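Local coordinates for NMB1025 protein (Neisseria meningitidis serogroup B, PDB 3KJJ) that is of unknown function but belongs to the YjgF/RutC family, whose better-known members are trimeric and include reactive-enamine deaminases such as RidA, at residues M35-G40 and A44-D49; D49-I54 and D89-A94; E83-W88 and P98-V103. All coordinates share one frame; numbering follows the deposited sequence.

Interaction 1. Residues M35-G40 and A44-D49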
loop_
_atom_site.group_PDB
_atom_site.type_symbol
_atom_site.label_atom_id
_atom_site.label_comp_id
_atom_site.label_asym_id
_atom_site.label_seq_id
_atom_site.Cartn_x
_atom_site.Cartn_y
_atom_site.Cartn_z
HETATM N N MSE B 35 3.890 -7.515 8.814
HETATM C CA MSE B 35 4.198 -8.284 10.014
HETATM C C MSE B 35 3.335 -9.524 9.984
HETATM O O MSE B 35 2.135 -9.454 9.734
HETATM C CB MSE B 35 3.972 -7.472 11.281
HETATM C CG MSE B 35 4.857 -6.219 11.388
HETATM SE SE MSE B 35 6.714 -6.503 11.957
HETATM C CE MSE B 35 7.332 -4.677 11.747
ATOM N N VAL B 36 3.983 -10.654 10.218
ATOM C CA VAL B 36 3.372 -11.967 10.107
ATOM C C VAL B 36 3.468 -12.655 11.472
ATOM O O VAL B 36 4.321 -12.301 12.279
ATOM C CB VAL B 36 4.085 -12.823 9.028
ATOM C CG1 VAL B 36 3.915 -12.196 7.646
ATOM C CG2 VAL B 36 5.561 -12.995 9.360
ATOM N N PRO B 37 2.594 -13.640 11.730
ATOM C CA PRO B 37 2.546 -14.300 13.028
ATOM C C PRO B 37 3.850 -15.017 13.351
ATOM O O PRO B 37 4.417 -15.679 12.487
ATOM C CB PRO B 37 1.422 -15.328 12.858
ATOM C CG PRO B 37 0.643 -14.863 11.703
ATOM C CD PRO B 37 1.598 -14.192 10.801
ATOM N N GLU B 38 4.323 -14.848 14.585
ATOM C CA GLU B 38 5.464 -15.602 15.104
ATOM C C GLU B 38 4.977 -16.588 16.159
ATOM O O GLU B 38 5.716 -17.488 16.565
ATOM C CB GLU B 38 6.510 -14.658 15.712
ATOM C CG GLU B 38 7.357 -13.921 14.678
ATOM C CD GLU B 38 8.311 -12.896 15.295
ATOM O OE1 GLU B 38 9.299 -12.537 14.627
ATOM O OE2 GLU B 38 8.072 -12.443 16.436
ATOM N N ASN B 39 3.725 -16.399 16.580
ATOM C CA ASN B 39 3.073 -17.171 17.627
ATOM C C ASN B 39 1.586 -17.300 17.303
ATOM O O ASN B 39 1.037 -16.487 16.559
ATOM C CB ASN B 39 3.221 -16.459 18.977
ATOM C CG ASN B 39 4.651 -16.439 19.481
ATOM O OD1 ASN B 39 5.197 -17.468 19.876
ATOM N ND2 ASN B 39 5.260 -15.257 19.488
ATOM N N GLY B 40 0.937 -18.319 17.860
ATOM C CA GLY B 40 -0.511 -18.464 17.740
ATOM C C GLY B 40 -0.937 -19.306 16.556
ATOM O O GLY B 40 -0.209 -19.417 15.565
ATOM N N ALA B 44 -7.372 -14.886 15.935
ATOM C CA ALA B 44 -7.269 -13.990 17.088
ATOM C C ALA B 44 -5.884 -14.037 17.732
ATOM O O ALA B 44 -5.328 -12.996 18.094
ATOM C CB ALA B 44 -8.333 -14.329 18.121
ATOM N N GLU B 45 -5.347 -15.247 17.878
ATOM C CA GLU B 45 -4.028 -15.444 18.480
ATOM C C GLU B 45 -2.947 -14.830 17.596
ATOM O O GLU B 45 -2.070 -14.133 18.078
ATOM C CB GLU B 45 -3.755 -16.930 18.733
ATOM C CG GLU B 45 -4.517 -17.502 19.935
ATOM C CD GLU B 45 -4.590 -19.034 19.947
ATOM O OE1 GLU B 45 -3.870 -19.694 19.164
ATOM O OE2 GLU B 45 -5.377 -19.579 20.752
ATOM N N GLN B 46 -3.040 -15.070 16.294
ATOM C CA GLN B 46 -2.068 -14.537 15.350
ATOM C C GLN B 46 -2.177 -13.022 15.205
ATOM O O GLN B 46 -1.154 -12.332 15.127
ATOM C CB GLN B 46 -2.186 -15.245 14.000
ATOM C CG GLN B 46 -1.659 -16.681 14.065
ATOM C CD GLN B 46 -1.624 -17.353 12.714
ATOM O OE1 GLN B 46 -2.069 -16.786 11.717
ATOM N NE2 GLN B 46 -1.083 -18.569 12.670
ATOM N N THR B 47 -3.406 -12.506 15.214
ATOM C CA THR B 47 -3.628 -11.062 15.121
ATOM C C THR B 47 -2.967 -10.383 16.330
ATOM O O THR B 47 -2.266 -9.381 16.168
ATOM C CB THR B 47 -5.139 -10.687 14.971
ATOM O OG1 THR B 47 -5.688 -11.311 13.794
ATOM C CG2 THR B 47 -5.319 -9.173 14.834
ATOM N N ALA B 48 -3.175 -10.950 17.522
ATOM C CA ALA B 48 -2.578 -10.428 18.756
ATOM C C ALA B 48 -1.060 -10.350 18.643
ATOM O O ALA B 48 -0.471 -9.324 18.966
ATOM C CB ALA B 48 -2.972 -11.276 19.961
ATOM N N ASP B 49 -0.436 -11.436 18.199
ATOM C CA ASP B 49 1.020 -11.476 18.054
ATOM C C ASP B 49 1.545 -10.426 17.077
ATOM O O ASP B 49 2.589 -9.806 17.328
ATOM C CB ASP B 49 1.504 -12.858 17.614
ATOM C CG ASP B 49 3.021 -12.916 17.475
ATOM O OD1 ASP B 49 3.704 -12.968 18.509
ATOM O OD2 ASP B 49 3.519 -12.896 16.333
HETATM O O HOH W 1 6.363 -11.893 18.374
#
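In this YjgF-like fold, the loop after strand 29-32 doubles back over the start of helix 43-60, and D49 of the helix grips E38 and N39 of the loop. The two carboxylate oxygens of D49 divide the work. OD2 accepts the backbone N-H of E38, with N to OD2 at 2.7 Å and a nearly straight bond (165°). OD1 accepts the side-chain amide of N39, with ND2 to OD1 at 2.9 Å. In both cases the donor sits well above the carboxylate plane. D49 CG is anti to its own backbone N (chi1 -179°), and this carries the carboxylate out to the loop. The N39 amide aims ND2 at OD1 within its own plane, while the amide and carboxylate planes stand 79° apart. A water joins the acids. It donates to E38 OE2 at 2.6 Å and to D49 OD1 at 2.9 Å, which probably eases the closeness of the two like charges.

One turn earlier, Q46 lies obliquely against P37. Its OE1 is 3.3 Å from P37 CG, and its NE2 donates to G40 O at 3.1 Å from above the carbonyl plane. The same amide also reaches the backbone of R113 through OE1 and of E111 through NE2, so its rotation is well fixed. At G40 the chain passes close over the helix, with G40 CA 3.7 Å from E45 CB. G40 has a positive phi and no side chain to collide with E45. E45 OE1 turns to the backbone N of E41. N39 O is buried here without a polar partner. An acidic residue on the second turn thus pins the loop of the beta-alpha-beta crossover of strand 29-32, helix 43-60 and strand 68-75.

Interaction 2. Residues D49-I54 and D89-A94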
loop_
_atom_site.group_PDB
_atom_site.type_symbol
_atom_site.label_atom_id
_atom_site.label_comp_id
_atom_site.label_asym_id
_atom_site.label_seq_id
_atom_site.Cartn_x
_atom_site.Cartn_y
_atom_site.Cartn_z
ATOM N N ASP B 49 -0.436 -11.436 18.199
ATOM C CA ASP B 49 1.020 -11.476 18.054
ATOM C C ASP B 49 1.545 -10.426 17.077
ATOM O O ASP B 49 2.589 -9.806 17.328
ATOM C CB ASP B 49 1.504 -12.858 17.614
ATOM C CG ASP B 49 3.021 -12.916 17.475
ATOM O OD1 ASP B 49 3.704 -12.968 18.509
ATOM O OD2 ASP B 49 3.519 -12.896 16.333
ATOM N N VAL B 50 0.822 -10.243 15.974
ATOM C CA VAL B 50 1.209 -9.326 14.903
ATOM C C VAL B 50 1.113 -7.884 15.415
ATOM O O VAL B 50 2.018 -7.086 15.184
ATOM C CB VAL B 50 0.354 -9.568 13.623
ATOM C CG1 VAL B 50 0.346 -8.368 12.696
ATOM C CG2 VAL B 50 0.883 -10.817 12.862
ATOM N N LEU B 51 0.025 -7.575 16.122
ATOM C CA LEU B 51 -0.136 -6.253 16.731
ATOM C C LEU B 51 0.921 -5.946 17.809
ATOM O O LEU B 51 1.340 -4.795 17.950
ATOM C CB LEU B 51 -1.576 -6.025 17.212
ATOM C CG LEU B 51 -2.647 -6.078 16.098
ATOM C CD1 LEU B 51 -4.057 -6.104 16.660
ATOM C CD2 LEU B 51 -2.505 -4.934 15.081
ATOM N N ALA B 52 1.377 -6.970 18.534
ATOM C CA ALA B 52 2.450 -6.813 19.532
ATOM C C ALA B 52 3.807 -6.494 18.903
ATOM O O ALA B 52 4.537 -5.621 19.384
ATOM C CB ALA B 52 2.543 -8.057 20.451
ATOM N N GLN B 53 4.120 -7.172 17.802
ATOM C CA GLN B 53 5.262 -6.816 16.956
ATOM C C GLN B 53 5.193 -5.379 16.470
ATOM O O GLN B 53 6.189 -4.647 16.526
ATOM C CB GLN B 53 5.322 -7.727 15.732
ATOM C CG GLN B 53 5.687 -9.165 16.025
ATOM C CD GLN B 53 5.656 -10.003 14.769
ATOM O OE1 GLN B 53 6.402 -9.754 13.834
ATOM N NE2 GLN B 53 4.772 -10.994 14.738
ATOM N N ILE B 54 4.021 -4.977 15.977
ATOM C CA ILE B 54 3.854 -3.626 15.465
ATOM C C ILE B 54 4.159 -2.611 16.561
ATOM O O ILE B 54 4.917 -1.655 16.324
ATOM C CB ILE B 54 2.471 -3.414 14.779
ATOM C CG1 ILE B 54 2.477 -4.090 13.397
ATOM C CG2 ILE B 54 2.163 -1.926 14.640
ATOM C CD1 ILE B 54 1.101 -4.371 12.783
ATOM N N ASP B 89 -10.045 -4.164 16.979
ATOM C CA ASP B 89 -10.926 -3.186 17.631
ATOM C C ASP B 89 -10.533 -2.850 19.061
ATOM O O ASP B 89 -10.674 -1.700 19.481
ATOM C CB ASP B 89 -12.388 -3.649 17.609
ATOM C CG ASP B 89 -12.986 -3.615 16.224
ATOM O OD1 ASP B 89 -12.316 -3.121 15.292
ATOM O OD2 ASP B 89 -14.132 -4.083 16.067
ATOM N N ALA B 90 -10.064 -3.857 19.797
ATOM C CA ALA B 90 -9.588 -3.695 21.177
ATOM C C ALA B 90 -8.209 -3.032 21.257
ATOM O O ALA B 90 -7.885 -2.375 22.251
ATOM C CB ALA B 90 -9.561 -5.046 21.890
ATOM N N TRP B 91 -7.415 -3.204 20.206
ATOM C CA TRP B 91 -6.024 -2.736 20.174
ATOM C C TRP B 91 -5.907 -1.290 19.722
ATOM O O TRP B 91 -5.145 -0.537 20.324
ATOM C CB TRP B 91 -5.169 -3.649 19.300
ATOM C CG TRP B 91 -3.747 -3.178 19.014
ATOM C CD1 TRP B 91 -2.638 -3.413 19.775
ATOM C CD2 TRP B 91 -3.291 -2.452 17.859
ATOM N NE1 TRP B 91 -1.526 -2.856 19.183
ATOM C CE2 TRP B 91 -1.897 -2.267 18.003
ATOM C CE3 TRP B 91 -3.930 -1.935 16.719
ATOM C CZ2 TRP B 91 -1.129 -1.585 17.052
ATOM C CZ3 TRP B 91 -3.176 -1.267 15.777
ATOM C CH2 TRP B 91 -1.781 -1.092 15.951
ATOM N N VAL B 92 -6.660 -0.892 18.687
ATOM C CA VAL B 92 -6.521 0.484 18.147
ATOM C C VAL B 92 -6.718 1.598 19.181
ATOM O O VAL B 92 -7.440 1.435 20.168
ATOM C CB VAL B 92 -7.411 0.770 16.907
ATOM C CG1 VAL B 92 -6.891 0.021 15.705
ATOM C CG2 VAL B 92 -8.868 0.434 17.180
ATOM N N ALA B 93 -6.051 2.723 18.958
ATOM C CA ALA B 93 -6.199 3.866 19.846
ATOM C C ALA B 93 -7.499 4.572 19.493
ATOM O O ALA B 93 -7.665 5.072 18.382
ATOM C CB ALA B 93 -5.002 4.812 19.700
ATOM N N ALA B 94 -8.440 4.575 20.434
ATOM C CA ALA B 94 -9.764 5.152 20.214
ATOM C C ALA B 94 -9.663 6.641 19.883
ATOM O O ALA B 94 -8.870 7.357 20.496
ATOM C CB ALA B 94 -10.648 4.916 21.461
#
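The indole of W91 carries the CD2 methyl of L51 on one face, and I54 approaches the same ring obliquely, neither over a face nor at an edge. This is helix-helix packing in the alpha+beta YjgF-like fold, with helices 43-60 and 81-91 side by side on one face of the sheet. L51 CD2 lies 3.6 Å from the centroid of the W91 six-membered ring, a CH-pi contact. It is nearly centred over that ring (9° off the normal), and so off-centre on the indole as a whole. Its nearest ring atom is W91 CE3 at 3.7 Å. The other L51 methyl, CD1, reaches the five-membered part of the indole, 3.8 Å from W91 CG. CB of L51 adds a third touch, 3.7 Å from W91 NE1. CB, CD1 and CD2 together touch both rings of the indole, the leucine crossing it obliquely. I54 contributes CG2, which is 4.1 Å from W91 CZ2; its side chain meets the tryptophan at about a right angle.

L51 and I54 also rest on I116 of strand 114-121. They are one helical turn apart, so both face W91. W91 is the last residue of its helix before V92 leaves helical geometry. Its chi1 of 172° sends the indole across to the neighbouring helix. W91 also meets the ring of W88 and makes a cation-pi contact with K65. Two residues before W91, D89 forms a salt bridge with R19 of the second subunit, so this end of helix 81-91 lies near the subunit interface.

The contact between L51, I54 and W91 is apolar. W91 NE1 comes within 3.7 Å of L51 O but gives its hydrogen bond to D55 OD1.

Interaction 3. Residues E83-W88 and P98-V103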
loop_
_atom_site.group_PDB
_atom_site.type_symbol
_atom_site.label_atom_id
_atom_site.label_comp_id
_atom_site.label_asym_id
_atom_site.label_seq_id
_atom_site.Cartn_x
_atom_site.Cartn_y
_atom_site.Cartn_z
ATOM N N GLU B 83 -13.169 -12.365 13.666
ATOM C CA GLU B 83 -12.193 -12.766 14.679
ATOM C C GLU B 83 -11.008 -11.808 14.728
ATOM O O GLU B 83 -10.568 -11.421 15.817
ATOM C CB GLU B 83 -11.697 -14.199 14.449
ATOM C CG GLU B 83 -10.873 -14.766 15.606
ATOM C CD GLU B 83 -10.662 -16.275 15.525
ATOM O OE1 GLU B 83 -11.264 -16.922 14.646
ATOM O OE2 GLU B 83 -9.885 -16.816 16.342
HETATM N N MSE B 84 -10.496 -11.451 13.550
HETATM C CA MSE B 84 -9.397 -10.485 13.430
HETATM C C MSE B 84 -9.856 -9.155 14.011
HETATM O O MSE B 84 -9.210 -8.632 14.923
HETATM C CB MSE B 84 -8.937 -10.345 11.970
HETATM C CG MSE B 84 -7.752 -9.384 11.729
HETATM SE SE MSE B 84 -8.264 -7.471 11.748
HETATM C CE MSE B 84 -6.491 -6.751 12.047
ATOM N N ASN B 85 -10.991 -8.652 13.510
ATOM C CA ASN B 85 -11.613 -7.395 13.969
ATOM C C ASN B 85 -11.761 -7.262 15.473
ATOM O O ASN B 85 -11.516 -6.193 16.020
ATOM C CB ASN B 85 -12.992 -7.189 13.315
ATOM C CG ASN B 85 -12.896 -6.795 11.856
ATOM O OD1 ASN B 85 -11.857 -6.341 11.388
ATOM N ND2 ASN B 85 -13.985 -6.974 11.126
ATOM N N GLY B 86 -12.160 -8.344 16.140
ATOM C CA GLY B 86 -12.317 -8.333 17.597
ATOM C C GLY B 86 -11.040 -7.949 18.320
ATOM O O GLY B 86 -11.075 -7.212 19.312
ATOM N N VAL B 87 -9.905 -8.422 17.803
ATOM C CA VAL B 87 -8.620 -8.128 18.399
ATOM C C VAL B 87 -8.154 -6.726 17.981
ATOM O O VAL B 87 -7.729 -5.935 18.825
ATOM C CB VAL B 87 -7.592 -9.247 18.104
ATOM C CG1 VAL B 87 -6.202 -8.877 18.625
ATOM C CG2 VAL B 87 -8.080 -10.566 18.725
ATOM N N TRP B 88 -8.257 -6.430 16.686
ATOM C CA TRP B 88 -7.959 -5.104 16.143
ATOM C C TRP B 88 -8.725 -3.998 16.862
ATOM O O TRP B 88 -8.119 -3.026 17.307
ATOM C CB TRP B 88 -8.268 -5.072 14.644
ATOM C CG TRP B 88 -8.186 -3.723 14.005
ATOM C CD1 TRP B 88 -9.204 -2.839 13.842
ATOM C CD2 TRP B 88 -7.025 -3.117 13.417
ATOM N NE1 TRP B 88 -8.752 -1.712 13.195
ATOM C CE2 TRP B 88 -7.417 -1.854 12.930
ATOM C CE3 TRP B 88 -5.690 -3.509 13.284
ATOM C CZ2 TRP B 88 -6.524 -0.980 12.294
ATOM C CZ3 TRP B 88 -4.798 -2.639 12.654
ATOM C CH2 TRP B 88 -5.224 -1.389 12.172
ATOM N N PRO B 98 -6.690 4.326 12.383
ATOM C CA PRO B 98 -6.057 4.628 11.096
ATOM C C PRO B 98 -6.937 4.361 9.872
ATOM O O PRO B 98 -7.964 3.675 9.978
ATOM C CB PRO B 98 -4.852 3.684 11.085
ATOM C CG PRO B 98 -5.329 2.500 11.846
ATOM C CD PRO B 98 -6.201 3.048 12.948
ATOM N N ALA B 99 -6.538 4.914 8.724
ATOM C CA ALA B 99 -7.070 4.462 7.428
ATOM C C ALA B 99 -6.791 2.967 7.354
ATOM O O ALA B 99 -5.710 2.513 7.745
ATOM C CB ALA B 99 -6.403 5.180 6.277
ATOM N N ARG B 100 -7.766 2.197 6.891
ATOM C CA ARG B 100 -7.634 0.741 6.922
ATOM C C ARG B 100 -8.235 0.130 5.668
ATOM O O ARG B 100 -9.206 0.643 5.123
ATOM C CB ARG B 100 -8.330 0.168 8.159
ATOM C CG ARG B 100 -7.851 -1.211 8.562
ATOM C CD ARG B 100 -8.678 -1.808 9.687
ATOM N NE ARG B 100 -9.821 -2.561 9.179
ATOM C CZ ARG B 100 -10.377 -3.610 9.777
ATOM N NH1 ARG B 100 -9.900 -4.087 10.930
ATOM N NH2 ARG B 100 -11.408 -4.205 9.197
ATOM N N ALA B 101 -7.619 -0.943 5.197
ATOM C CA ALA B 101 -8.209 -1.769 4.154
ATOM C C ALA B 101 -7.992 -3.228 4.529
ATOM O O ALA B 101 -6.977 -3.585 5.130
ATOM C CB ALA B 101 -7.602 -1.439 2.792
ATOM N N CYS B 102 -8.961 -4.076 4.211
ATOM C CA CYS B 102 -8.812 -5.489 4.533
ATOM C C CYS B 102 -9.185 -6.303 3.318
ATOM O O CYS B 102 -10.292 -6.170 2.809
ATOM C CB CYS B 102 -9.651 -5.899 5.745
ATOM S SG CYS B 102 -9.361 -7.618 6.240
ATOM N N VAL B 103 -8.233 -7.099 2.835
ATOM C CA VAL B 103 -8.434 -7.896 1.622
ATOM C C VAL B 103 -7.969 -9.337 1.835
ATOM O O VAL B 103 -7.204 -9.629 2.749
ATOM C CB VAL B 103 -7.769 -7.268 0.341
ATOM C CG1 VAL B 103 -8.199 -5.807 0.153
ATOM C CG2 VAL B 103 -6.248 -7.375 0.371
#
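With chi1 at 172°, the W88 indole points away from its own backbone N and toward strand 99-104. R100 comes the other way, extended as far as CD and then bent at chi3 (89°), so that its guanidinium meets both W88 and N85. NH1 of R100 lies over one indole face, 3.2 Å from W88 CD1. R100 CD lies over the same ring, 3.5 Å from W88 CE2. R100 CZ is 4.4 Å from the centroid of the W88 five-membered ring, a cation-pi contact. The planes are well tilted, at 56°, so this is no flat stack.

Two nitrogens of R100 converge on one atom. NH1 (3.0 Å) and NH2 (3.1 Å) both donate to N85 OD1, which lies in the guanidinium plane; both come from the same side of the carbonyl plane. M84 contributes its selenium, 3.8 Å from R100 NH1. P98 fills in at the edge of the indole, where P98 CG is 3.7 Å from W88 CZ2. W88 NE1 donates to R19 O of the second subunit, and R19 also packs on N85 and R100.

Helix 81-91 and strand 99-104 run nearly antiparallel and belong to one beta-alpha-beta unit with strand 68-75. R100 sits in the Pro-Ala-Arg sequence at the strand start. It probably corresponds to the arginine that binds a substrate carboxylate in RidA relatives. Whether it binds a ligand here is not established, but its place beside R19 of the second subunit is consistent with the interface cleft of the YjgF family.

Overall arrangement
Helix 43-60 serves interactions 1 and 2, which share D49 and have centres about 11 Å apart. Besides accepting from the loop, D49 OD2 accepts from Q53 NE2, which also donates to V36 O at 2.8 Å. Helix 81-91 serves interactions 2 and 3, with centres about 10 Å apart; there L51 CD2 packs 3.9 Å from W88 CE3. The centres of interactions 1 and 3 are about 13 Å apart, yet their segments touch, since A44 N and E83 OE2 probably form a hydrogen bond. The contacts run from the 35-40 loop across both helices to strand 99-104. Interaction 3 adjoins the second subunit at the probable cleft; segment 89-94 reaches it through D89 and V92; interaction 1 does not.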